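Local coordinates for protein silicatein alpha (Tethya aurantium, PDB 6ZQ3) that probably promotes silica formation in the spicules of a marine sponge, while keeping the fold of the papain-family cysteine peptidases, at residues G37-A42 and R106-S111; L76-V79 and G83-D86; G140-F145 and G151-S156; G119-L124 and M199-Y204. All coordinates share one frame; numbering follows the deposited sequence.

Interaction 1: residues G37-A42 and R106-S111; sequences GINALA and RGASMS
Asn-39 reaches from helix 26-43 toward the bend in strand 106-108, and its amide oxygen does all the touching. OD1 comes to 4.0 Å from the methyl CB of Ala-108 and lies 4.4 Å from the carbonyl O of Gly-107, so this is a light van der Waals contact with no hydrogen bond across it. With CG swung opposite the main-chain nitrogen (chi1 178°), the amide is carried out from the helix to the strand, and the CB of Ala-108 points back at it. The backbones stay well separated, 7.1 Å between the CA atoms of Asn-39 and Ala-108. This buried patch is the close part of the contact, and even here the two segments hide little surface from each other.

The rest opens out quickly. Ser-109 turns its side chain the other way, and Ala-42, at the far end of the helical segment, is exposed to solvent. Met-110 packs instead on helix 71-80, against Phe-75, Val-78 and Val-79, while Ile-38 rests on the C-terminal Leu-218. The strand is irregular here: Gly-107 and Ala-108 both bond to the backbone of Val-84. Two residues facing one is a classic beta bulge, here set beside the long central helix of the papain fold's helical domain.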
loop_
_atom_site.group_PDB
_atom_site.type_symbol
_atom_site.label_atom_id
_atom_site.label_comp_id
_atom_site.label_asym_id
_atom_site.label_seq_id
_atom_site.Cartn_x
_atom_site.Cartn_y
_atom_site.Cartn_z
ATOM N N GLY A 37 6.689 -6.643 0.032
ATOM C CA GLY A 37 7.888 -6.212 0.717
ATOM C C GLY A 37 8.288 -7.198 1.764
ATOM O O GLY A 37 9.353 -7.781 1.699
ATOM N N ILE A 38 7.393 -7.402 2.711
ATOM C CA ILE A 38 7.570 -8.380 3.785
ATOM C C ILE A 38 8.040 -9.750 3.266
ATOM O O ILE A 38 8.906 -10.393 3.844
ATOM C CB ILE A 38 6.243 -8.564 4.536
ATOM C CG1 ILE A 38 6.038 -7.490 5.635
ATOM C CG2 ILE A 38 6.219 -9.911 5.213
ATOM C CD1 ILE A 38 6.255 -6.034 5.244
ATOM N N ASN A 39 7.426 -10.187 2.181
ATOM C CA ASN A 39 7.729 -11.447 1.572
ATOM C C ASN A 39 9.109 -11.453 0.928
ATOM O O ASN A 39 9.847 -12.402 1.055
ATOM C CB ASN A 39 6.665 -11.757 0.514
ATOM C CG ASN A 39 6.940 -13.050 -0.209
ATOM O OD1 ASN A 39 6.799 -14.132 0.369
ATOM N ND2 ASN A 39 7.379 -12.953 -1.464
ATOM N N ALA A 40 9.435 -10.380 0.223
ATOM C CA ALA A 40 10.697 -10.241 -0.449
ATOM C C ALA A 40 11.894 -10.193 0.523
ATOM O O ALA A 40 12.952 -10.747 0.251
ATOM C CB ALA A 40 10.657 -8.985 -1.291
ATOM N N LEU A 41 11.707 -9.489 1.626
ATOM C CA LEU A 41 12.637 -9.442 2.751
ATOM C C LEU A 41 12.885 -10.796 3.402
ATOM O O LEU A 41 14.026 -11.169 3.630
ATOM C CB LEU A 41 12.054 -8.520 3.840
ATOM C CG LEU A 41 12.538 -7.102 4.039
ATOM C CD1 LEU A 41 13.192 -6.545 2.803
ATOM C CD2 LEU A 41 11.364 -6.259 4.515
ATOM N N ALA A 42 11.808 -11.496 3.749
ATOM C CA ALA A 42 11.897 -12.807 4.372
ATOM C C ALA A 42 12.468 -13.856 3.430
ATOM O O ALA A 42 13.460 -14.501 3.744
ATOM C CB ALA A 42 10.518 -13.251 4.847
ATOM N N ARG A 106 -0.128 -19.574 -5.968
ATOM C CA ARG A 106 -0.062 -18.848 -4.706
ATOM C C ARG A 106 1.333 -18.269 -4.512
ATOM O O ARG A 106 2.299 -19.006 -4.313
ATOM C CB ARG A 106 -0.420 -19.768 -3.538
ATOM C CG ARG A 106 -0.674 -19.039 -2.229
ATOM N N GLY A 107 1.434 -16.945 -4.573
ATOM C CA GLY A 107 2.711 -16.271 -4.419
ATOM C C GLY A 107 3.109 -16.110 -2.966
ATOM O O GLY A 107 4.293 -16.185 -2.632
ATOM N N ALA A 108 2.132 -15.891 -2.091
ATOM C CA ALA A 108 2.434 -15.587 -0.692
ATOM C C ALA A 108 1.253 -15.834 0.227
ATOM O O ALA A 108 0.096 -15.834 -0.200
ATOM C CB ALA A 108 2.890 -14.142 -0.565
ATOM N N SER A 109 1.563 -16.042 1.500
ATOM C CA SER A 109 0.548 -16.211 2.525
ATOM C C SER A 109 0.914 -15.396 3.754
ATOM O O SER A 109 2.002 -14.820 3.842
ATOM C CB SER A 109 0.422 -17.683 2.896
ATOM O OG SER A 109 -0.501 -17.892 3.963
ATOM N N MET A 110 -0.004 -15.366 4.709
ATOM C CA MET A 110 0.196 -14.648 5.961
ATOM C C MET A 110 -0.732 -15.102 7.095
ATOM O O MET A 110 -1.736 -15.817 6.901
ATOM C CB MET A 110 0.039 -13.163 5.719
ATOM C CG MET A 110 -1.091 -12.857 4.788
ATOM S SD MET A 110 -1.289 -11.090 4.650
ATOM C CE MET A 110 -2.179 -10.749 6.171
ATOM N N SER A 111 -0.343 -14.690 8.288
ATOM C CA SER A 111 -0.947 -15.128 9.540
ATOM C C SER A 111 -1.712 -14.010 10.267
ATOM O O SER A 111 -2.533 -14.290 11.108
ATOM C CB SER A 111 0.167 -15.603 10.462
ATOM O OG SER A 111 0.774 -14.471 11.084
#

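Interaction 2: residues L76-V79 and G83-D86; sequences LYVV and GVDD
The carbonyl O of Val-78 receives the amide N-H of Gly-83 at 3.0 Å from O to N, the one hydrogen bond joining these two segments. It is fairly straight, 158° at the hydrogen, and the donor lies in the carbonyl plane. Donor and acceptor are five positions apart in the chain, so the bond ties the last part of helix 71-80 to the start of the extended chain after it.

Beyond the bond, Val-78 turns both methyls to the incoming chain, one to backbone and one to a side chain. With chi1 at -180°, Val-78 CG1 stands anti to its own main-chain nitrogen. Val-78 CG1 lies 4.0 Å from Gly-83 C, the carbonyl carbon; Val-78 CG2 meets Val-84 CB at 4.2 Å, the two side chains crossing at a slant. Tyr-77 adds a looser touch, its CE2 4.4 Å from Gly-83 O. Gly-83 has backbone angles at which a CB would be jammed against the preceding carbonyl oxygen, a reason for glycine at this point.

Val-84 itself goes on into the interior, against Met-32 and Leu-35 of helix 26-43 and Asn-53 and Ile-54 of helix 51-57. The whole is a tight helix-to-strand connection in the helical domain of the papain fold, leading straight into the short strand 84-85, which pairs antiparallel with strand 106-108.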
loop_
_atom_site.group_PDB
_atom_site.type_symbol
_atom_site.label_atom_id
_atom_site.label_comp_id
_atom_site.label_asym_id
_atom_site.label_seq_id
_atom_site.Cartn_x
_atom_site.Cartn_y
_atom_site.Cartn_z
ATOM N N LEU A 76 -7.381 -10.048 5.809
ATOM C CA LEU A 76 -8.302 -11.117 6.279
ATOM C C LEU A 76 -8.591 -12.133 5.162
ATOM O O LEU A 76 -8.442 -13.338 5.344
ATOM C CB LEU A 76 -9.613 -10.468 6.733
ATOM C CG LEU A 76 -10.500 -11.058 7.823
ATOM C CD1 LEU A 76 -9.683 -11.598 8.997
ATOM C CD2 LEU A 76 -11.471 -9.977 8.301
ATOM N N TYR A 77 -8.969 -11.630 3.985
ATOM C CA TYR A 77 -9.068 -12.469 2.810
ATOM C C TYR A 77 -7.789 -13.299 2.599
ATOM O O TYR A 77 -7.849 -14.516 2.508
ATOM C CB TYR A 77 -9.347 -11.642 1.557
ATOM C CG TYR A 77 -9.209 -12.492 0.317
ATOM C CD1 TYR A 77 -10.222 -13.354 -0.068
ATOM C CD2 TYR A 77 -8.044 -12.483 -0.429
ATOM C CE1 TYR A 77 -10.087 -14.147 -1.186
ATOM C CE2 TYR A 77 -7.902 -13.288 -1.540
ATOM C CZ TYR A 77 -8.928 -14.116 -1.912
ATOM O OH TYR A 77 -8.793 -14.902 -3.031
ATOM N N VAL A 78 -6.627 -12.662 2.524
ATOM C CA VAL A 78 -5.402 -13.450 2.364
ATOM C C VAL A 78 -5.263 -14.533 3.437
ATOM O O VAL A 78 -4.905 -15.659 3.099
ATOM C CB VAL A 78 -4.132 -12.599 2.340
ATOM C CG1 VAL A 78 -2.908 -13.485 2.165
ATOM C CG2 VAL A 78 -4.187 -11.577 1.195
ATOM N N VAL A 79 -5.529 -14.198 4.712
ATOM C CA VAL A 79 -5.336 -15.144 5.837
ATOM C C VAL A 79 -6.362 -16.306 5.739
ATOM O O VAL A 79 -5.981 -17.482 5.778
ATOM C CB VAL A 79 -5.493 -14.454 7.232
ATOM C CG1 VAL A 79 -5.421 -15.478 8.380
ATOM C CG2 VAL A 79 -4.474 -13.346 7.453
ATOM N N GLY A 83 -3.559 -17.596 1.295
ATOM C CA GLY A 83 -2.703 -17.241 0.154
ATOM C C GLY A 83 -3.217 -16.171 -0.806
ATOM O O GLY A 83 -4.424 -15.935 -0.938
ATOM N N VAL A 84 -2.279 -15.524 -1.483
ATOM C CA VAL A 84 -2.603 -14.619 -2.580
ATOM C C VAL A 84 -1.824 -15.047 -3.818
ATOM O O VAL A 84 -0.686 -15.485 -3.705
ATOM C CB VAL A 84 -2.290 -13.155 -2.189
ATOM C CG1 VAL A 84 -0.809 -12.850 -2.331
ATOM C CG2 VAL A 84 -3.159 -12.186 -2.994
ATOM N N ASP A 85 -2.451 -14.959 -4.989
ATOM C CA ASP A 85 -1.748 -15.263 -6.223
ATOM C C ASP A 85 -0.812 -14.106 -6.606
ATOM O O ASP A 85 -1.042 -12.939 -6.238
ATOM C CB ASP A 85 -2.720 -15.510 -7.389
ATOM C CG ASP A 85 -3.347 -16.890 -7.365
ATOM O OD1 ASP A 85 -2.862 -17.796 -6.637
ATOM O OD2 ASP A 85 -4.335 -17.068 -8.115
ATOM N N ASP A 86 0.216 -14.438 -7.381
ATOM C CA ASP A 86 1.103 -13.437 -7.908
ATOM C C ASP A 86 0.590 -12.918 -9.235
ATOM O O ASP A 86 -0.224 -13.565 -9.877
ATOM C CB ASP A 86 2.533 -13.967 -8.020
ATOM C CG ASP A 86 2.610 -15.255 -8.734
ATOM O OD1 ASP A 86 2.153 -15.302 -9.901
ATOM O OD2 ASP A 86 3.130 -16.210 -8.114
#

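Interaction 3: residues G140-F145 and G151-S156; sequences GESNAF and GVYDSS
Tyr-153 and Phe-145 form a T-shaped aromatic pair where the short helix 143-146 packs on the strand about 152-153, at the edge of the papain fold's beta domain. Phe-145 offers its edge to the face of Tyr-153, with ring centroids 5.8 Å apart and planes at 82°. Anti placement of CG relative to the main-chain nitrogen (chi1 -173°) sends the tyrosine ring across to the helix start. The Phe-145 ring also meets those of Trp-187 and Trp-191, so the pair belongs to a larger aromatic cluster.

The apolar contacts come from two directions: Ala-144 CB reaches the ring's edge, 3.7 Å from Tyr-153 CE1, whereas Phe-145 CB lies over the face near the hydroxyl end, 3.8 Å from Tyr-153 CZ. Replacing Tyr-153 by an alanine would probably open a gap against the helix start and leave the edge of Phe-145 without the face it meets.

Polar capping belongs to the helix alone. Ser-142 is the N-cap, its OG accepting from Ala-144 N at 2.8 Å, while its CB lies at the edge of the tyrosine ring. There the packing is tight: Ser-142 CB and Tyr-153 OH come within 3.1 Å.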
loop_
_atom_site.group_PDB
_atom_site.type_symbol
_atom_site.label_atom_id
_atom_site.label_comp_id
_atom_site.label_asym_id
_atom_site.label_seq_id
_atom_site.Cartn_x
_atom_site.Cartn_y
_atom_site.Cartn_z
ATOM N N GLY A 140 -6.255 12.379 0.124
ATOM C CA GLY A 140 -5.793 12.882 -1.163
ATOM C C GLY A 140 -6.859 13.693 -1.889
ATOM O O GLY A 140 -6.921 13.666 -3.113
ATOM N N GLU A 141 -7.692 14.417 -1.132
ATOM C CA GLU A 141 -8.772 15.251 -1.690
ATOM C C GLU A 141 -8.235 16.418 -2.551
ATOM O O GLU A 141 -8.752 16.696 -3.633
ATOM N N SER A 142 -7.188 17.079 -2.068
ATOM C CA SER A 142 -6.625 18.253 -2.714
ATOM C C SER A 142 -6.266 18.060 -4.194
ATOM O O SER A 142 -5.767 17.011 -4.630
ATOM C CB SER A 142 -5.373 18.707 -1.959
ATOM O OG SER A 142 -4.717 19.794 -2.609
ATOM N N ASN A 143 -6.466 19.133 -4.948
ATOM C CA ASN A 143 -6.056 19.195 -6.320
ATOM C C ASN A 143 -4.530 19.122 -6.399
ATOM O O ASN A 143 -3.947 18.747 -7.423
ATOM C CB ASN A 143 -6.580 20.490 -6.902
ATOM C CG ASN A 143 -6.753 20.434 -8.399
ATOM O OD1 ASN A 143 -7.163 19.415 -8.939
ATOM N ND2 ASN A 143 -6.464 21.553 -9.081
ATOM N N ALA A 144 -3.885 19.476 -5.294
ATOM C CA ALA A 144 -2.432 19.482 -5.227
ATOM C C ALA A 144 -1.899 18.064 -5.221
ATOM O O ALA A 144 -0.873 17.766 -5.870
ATOM C CB ALA A 144 -1.959 20.244 -3.990
ATOM N N PHE A 145 -2.591 17.204 -4.471
ATOM C CA PHE A 145 -2.319 15.772 -4.501
ATOM C C PHE A 145 -2.701 15.141 -5.840
ATOM O O PHE A 145 -1.917 14.434 -6.478
ATOM C CB PHE A 145 -3.092 15.045 -3.395
ATOM C CG PHE A 145 -2.681 13.608 -3.260
ATOM C CD1 PHE A 145 -1.569 13.273 -2.497
ATOM C CD2 PHE A 145 -3.346 12.605 -3.972
ATOM C CE1 PHE A 145 -1.161 11.976 -2.414
ATOM C CE2 PHE A 145 -2.933 11.306 -3.882
ATOM C CZ PHE A 145 -1.847 10.992 -3.106
ATOM N N GLY A 151 8.663 17.535 -5.406
ATOM C CA GLY A 151 8.837 18.194 -4.105
ATOM C C GLY A 151 8.128 17.512 -2.944
ATOM O O GLY A 151 7.539 16.422 -3.105
ATOM N N VAL A 152 8.193 18.145 -1.767
ATOM C CA VAL A 152 7.531 17.640 -0.554
ATOM C C VAL A 152 6.126 18.228 -0.450
ATOM O O VAL A 152 5.951 19.433 -0.373
ATOM C CB VAL A 152 8.337 17.959 0.739
ATOM C CG1 VAL A 152 7.515 17.696 1.997
ATOM C CG2 VAL A 152 9.626 17.142 0.797
ATOM N N TYR A 153 5.137 17.351 -0.446
ATOM C CA TYR A 153 3.749 17.732 -0.287
ATOM C C TYR A 153 3.556 18.147 1.156
ATOM O O TYR A 153 3.900 17.408 2.090
ATOM C CB TYR A 153 2.872 16.542 -0.627
ATOM C CG TYR A 153 1.396 16.806 -0.668
ATOM C CD1 TYR A 153 0.820 17.388 -1.777
ATOM C CD2 TYR A 153 0.555 16.412 0.387
ATOM C CE1 TYR A 153 -0.543 17.615 -1.840
ATOM C CE2 TYR A 153 -0.814 16.632 0.328
ATOM C CZ TYR A 153 -1.350 17.225 -0.796
ATOM O OH TYR A 153 -2.702 17.454 -0.881
ATOM N N ASP A 154 3.018 19.342 1.335
ATOM C CA ASP A 154 2.930 19.960 2.647
ATOM C C ASP A 154 1.703 20.840 2.596
ATOM O O ASP A 154 1.791 22.025 2.301
ATOM C CB ASP A 154 4.200 20.768 2.900
ATOM C CG ASP A 154 4.425 21.095 4.364
ATOM O OD1 ASP A 154 3.505 20.987 5.209
ATOM O OD2 ASP A 154 5.567 21.474 4.659
ATOM N N SER A 155 0.555 20.218 2.828
ATOM C CA SER A 155 -0.740 20.806 2.552
ATOM C C SER A 155 -1.325 21.410 3.827
ATOM O O SER A 155 -1.271 20.820 4.905
ATOM C CB SER A 155 -1.683 19.735 1.978
ATOM O OG SER A 155 -3.001 20.218 1.730
ATOM N N SER A 156 -1.895 22.593 3.675
ATOM C CA SER A 156 -2.551 23.306 4.757
ATOM C C SER A 156 -3.995 22.815 4.934
ATOM O O SER A 156 -4.515 22.805 6.040
ATOM C CB SER A 156 -2.541 24.816 4.445
ATOM O OG SER A 156 -1.430 25.165 3.621
#

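Interaction 4: residues G119-L124 and M199-Y204; sequences GSESDL and MARNKY
Glu-121 lays its carboxylate against the backbone of the turn 201-204, with CD, OE1 and OE2 all close to Asn-202. OE2 accepts the Asn-202 amide N at 3.0 Å in a nearly straight bond, 169° at the hydrogen, though the donor comes in from above the carboxylate plane. OE1 sits 3.3 Å from Asn-202 CA. On this side a water links the segments: it accepts from Lys-203 N (2.8 Å) and can give a proton to Ala-200 O (2.7 Å) or Glu-121 OE1 (3.2 Å), with more acceptors near than protons.

The carboxylate has further partners, Trp-181 NE1 on OE2 and the amide N of Asn-205 on OE1. CG set anti to the carbonyl carbon (chi1 -67°) and an extended chain beyond it deliver the acid from the first turn of helix 121-130, where N-cap Ser-120 OG accepts from Asp-123 N at 3.2 Å. A leucine in place of Glu-121 would probably leave the amides of Asn-202 and Asn-205 and the Trp-181 indole without their acceptor.

The guanidinium of Arg-201 binds Tyr-180 O instead of the acid. Neutral N-H donors thus surround this buried carboxylate, which would favour its ionised form and fix the turn to the helix.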
loop_
_atom_site.group_PDB
_atom_site.type_symbol
_atom_site.label_atom_id
_atom_site.label_comp_id
_atom_site.label_asym_id
_atom_site.label_seq_id
_atom_site.Cartn_x
_atom_site.Cartn_y
_atom_site.Cartn_z
ATOM N N GLY A 119 -2.294 7.718 14.669
ATOM C CA GLY A 119 -1.694 9.042 14.871
ATOM C C GLY A 119 -0.216 9.095 15.256
ATOM O O GLY A 119 0.365 10.180 15.316
ATOM N N SER A 120 0.416 7.952 15.504
ATOM C CA SER A 120 1.796 7.958 15.965
ATOM C C SER A 120 2.763 7.717 14.821
ATOM O O SER A 120 2.860 6.596 14.318
ATOM C CB SER A 120 2.027 6.907 17.051
ATOM O OG SER A 120 3.416 6.825 17.344
ATOM N N GLU A 121 3.493 8.771 14.443
ATOM C CA GLU A 121 4.490 8.707 13.372
ATOM C C GLU A 121 5.837 8.129 13.823
ATOM O O GLU A 121 6.648 7.700 12.993
ATOM C CB GLU A 121 4.709 10.095 12.771
ATOM C CG GLU A 121 3.509 10.645 12.016
ATOM C CD GLU A 121 3.823 11.941 11.272
ATOM O OE1 GLU A 121 3.524 13.021 11.821
ATOM O OE2 GLU A 121 4.381 11.886 10.146
ATOM N N SER A 122 6.097 8.138 15.126
ATOM C CA SER A 122 7.318 7.512 15.655
ATOM C C SER A 122 7.192 5.978 15.689
ATOM O O SER A 122 8.164 5.279 15.448
ATOM C CB SER A 122 7.627 8.053 17.036
ATOM O OG SER A 122 6.545 7.784 17.895
ATOM N N ASP A 123 5.957 5.506 15.838
ATOM C CA ASP A 123 5.664 4.085 15.794
ATOM C C ASP A 123 5.677 3.686 14.316
ATOM O O ASP A 123 6.137 2.601 13.961
ATOM C CB ASP A 123 4.300 3.793 16.415
ATOM N N LEU A 124 5.167 4.574 13.459
ATOM C CA LEU A 124 5.150 4.339 12.024
ATOM C C LEU A 124 6.591 4.250 11.486
ATOM O O LEU A 124 6.911 3.356 10.702
ATOM C CB LEU A 124 4.349 5.434 11.307
ATOM C CG LEU A 124 4.272 5.416 9.772
ATOM C CD1 LEU A 124 3.905 4.056 9.202
ATOM C CD2 LEU A 124 3.268 6.459 9.296
ATOM N N MET A 199 5.712 12.793 1.236
ATOM C CA MET A 199 4.777 13.518 2.117
ATOM C C MET A 199 5.380 14.014 3.419
ATOM O O MET A 199 6.444 13.575 3.831
ATOM C CB MET A 199 3.557 12.668 2.369
ATOM C CG MET A 199 2.775 12.515 1.083
ATOM S SD MET A 199 1.224 11.679 1.277
ATOM C CE MET A 199 0.316 12.865 2.259
ATOM N N ALA A 200 4.698 14.973 4.039
ATOM C CA ALA A 200 5.257 15.705 5.189
ATOM C C ALA A 200 5.404 14.780 6.394
ATOM O O ALA A 200 4.446 14.115 6.822
ATOM C CB ALA A 200 4.378 16.906 5.528
ATOM N N ARG A 201 6.612 14.690 6.921
ATOM C CA ARG A 201 6.822 13.832 8.071
ATOM C C ARG A 201 6.968 14.629 9.314
ATOM O O ARG A 201 7.687 15.623 9.327
ATOM C CB ARG A 201 8.074 12.988 7.906
ATOM C CG ARG A 201 8.260 11.988 9.029
ATOM C CD ARG A 201 9.173 10.859 8.602
ATOM N NE ARG A 201 10.463 10.913 9.280
ATOM C CZ ARG A 201 11.625 11.223 8.719
ATOM N NH1 ARG A 201 12.714 11.208 9.455
ATOM N NH2 ARG A 201 11.724 11.529 7.433
ATOM N N ASN A 202 6.330 14.147 10.370
ATOM C CA ASN A 202 6.392 14.740 11.713
ATOM C C ASN A 202 5.711 16.084 11.819
ATOM O O ASN A 202 6.041 16.888 12.677
ATOM C CB ASN A 202 7.837 14.824 12.229
ATOM C CG ASN A 202 8.346 13.494 12.745
ATOM O OD1 ASN A 202 7.580 12.637 13.214
ATOM N ND2 ASN A 202 9.651 13.320 12.680
ATOM N N LYS A 203 4.736 16.311 10.949
ATOM C CA LYS A 203 3.944 17.513 11.017
ATOM C C LYS A 203 2.622 17.114 11.627
ATOM O O LYS A 203 1.569 17.296 11.043
ATOM C CB LYS A 203 3.787 18.131 9.628
ATOM C CG LYS A 203 5.065 18.731 9.056
ATOM C CD LYS A 203 5.631 19.815 9.969
ATOM C CE LYS A 203 6.674 20.686 9.285
ATOM N NZ LYS A 203 6.064 21.566 8.243
ATOM N N TYR A 204 2.688 16.534 12.817
ATOM C CA TYR A 204 1.495 16.215 13.584
ATOM C C TYR A 204 0.479 15.435 12.742
ATOM O O TYR A 204 -0.723 15.704 12.774
ATOM C CB TYR A 204 0.889 17.515 14.120
ATOM C CG TYR A 204 -0.002 17.343 15.327
ATOM C CD1 TYR A 204 0.544 17.062 16.577
ATOM C CD2 TYR A 204 -1.388 17.498 15.218
ATOM C CE1 TYR A 204 -0.267 16.919 17.693
ATOM C CE2 TYR A 204 -2.216 17.364 16.318
ATOM C CZ TYR A 204 -1.659 17.066 17.557
ATOM O OH TYR A 204 -2.494 16.919 18.656
HETATM O O HOH W 1 3.225 14.753 9.156
#

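Overall arrangement
Following the chain, helix 26-43 leads to interaction 1, which closes a long loop only when the strand 106-108 returns to it. Interaction 2 closes a short loop within that one, joining helix 71-80 to strand 84-85; strands 84-85 and 106-108 pair, so the two contacts touch and together bind up the helical domain. The beta domain repeats the pattern. Interaction 4 closes a wide loop from helix 121-130 to the end of strand 196-200, and interaction 3 closes a small one inside it; these two also touch, through neighbouring strands 152-153 and 196-200. None cross. The two pairs follow in series, interactions 1 and 3 having centres about 32 Å apart.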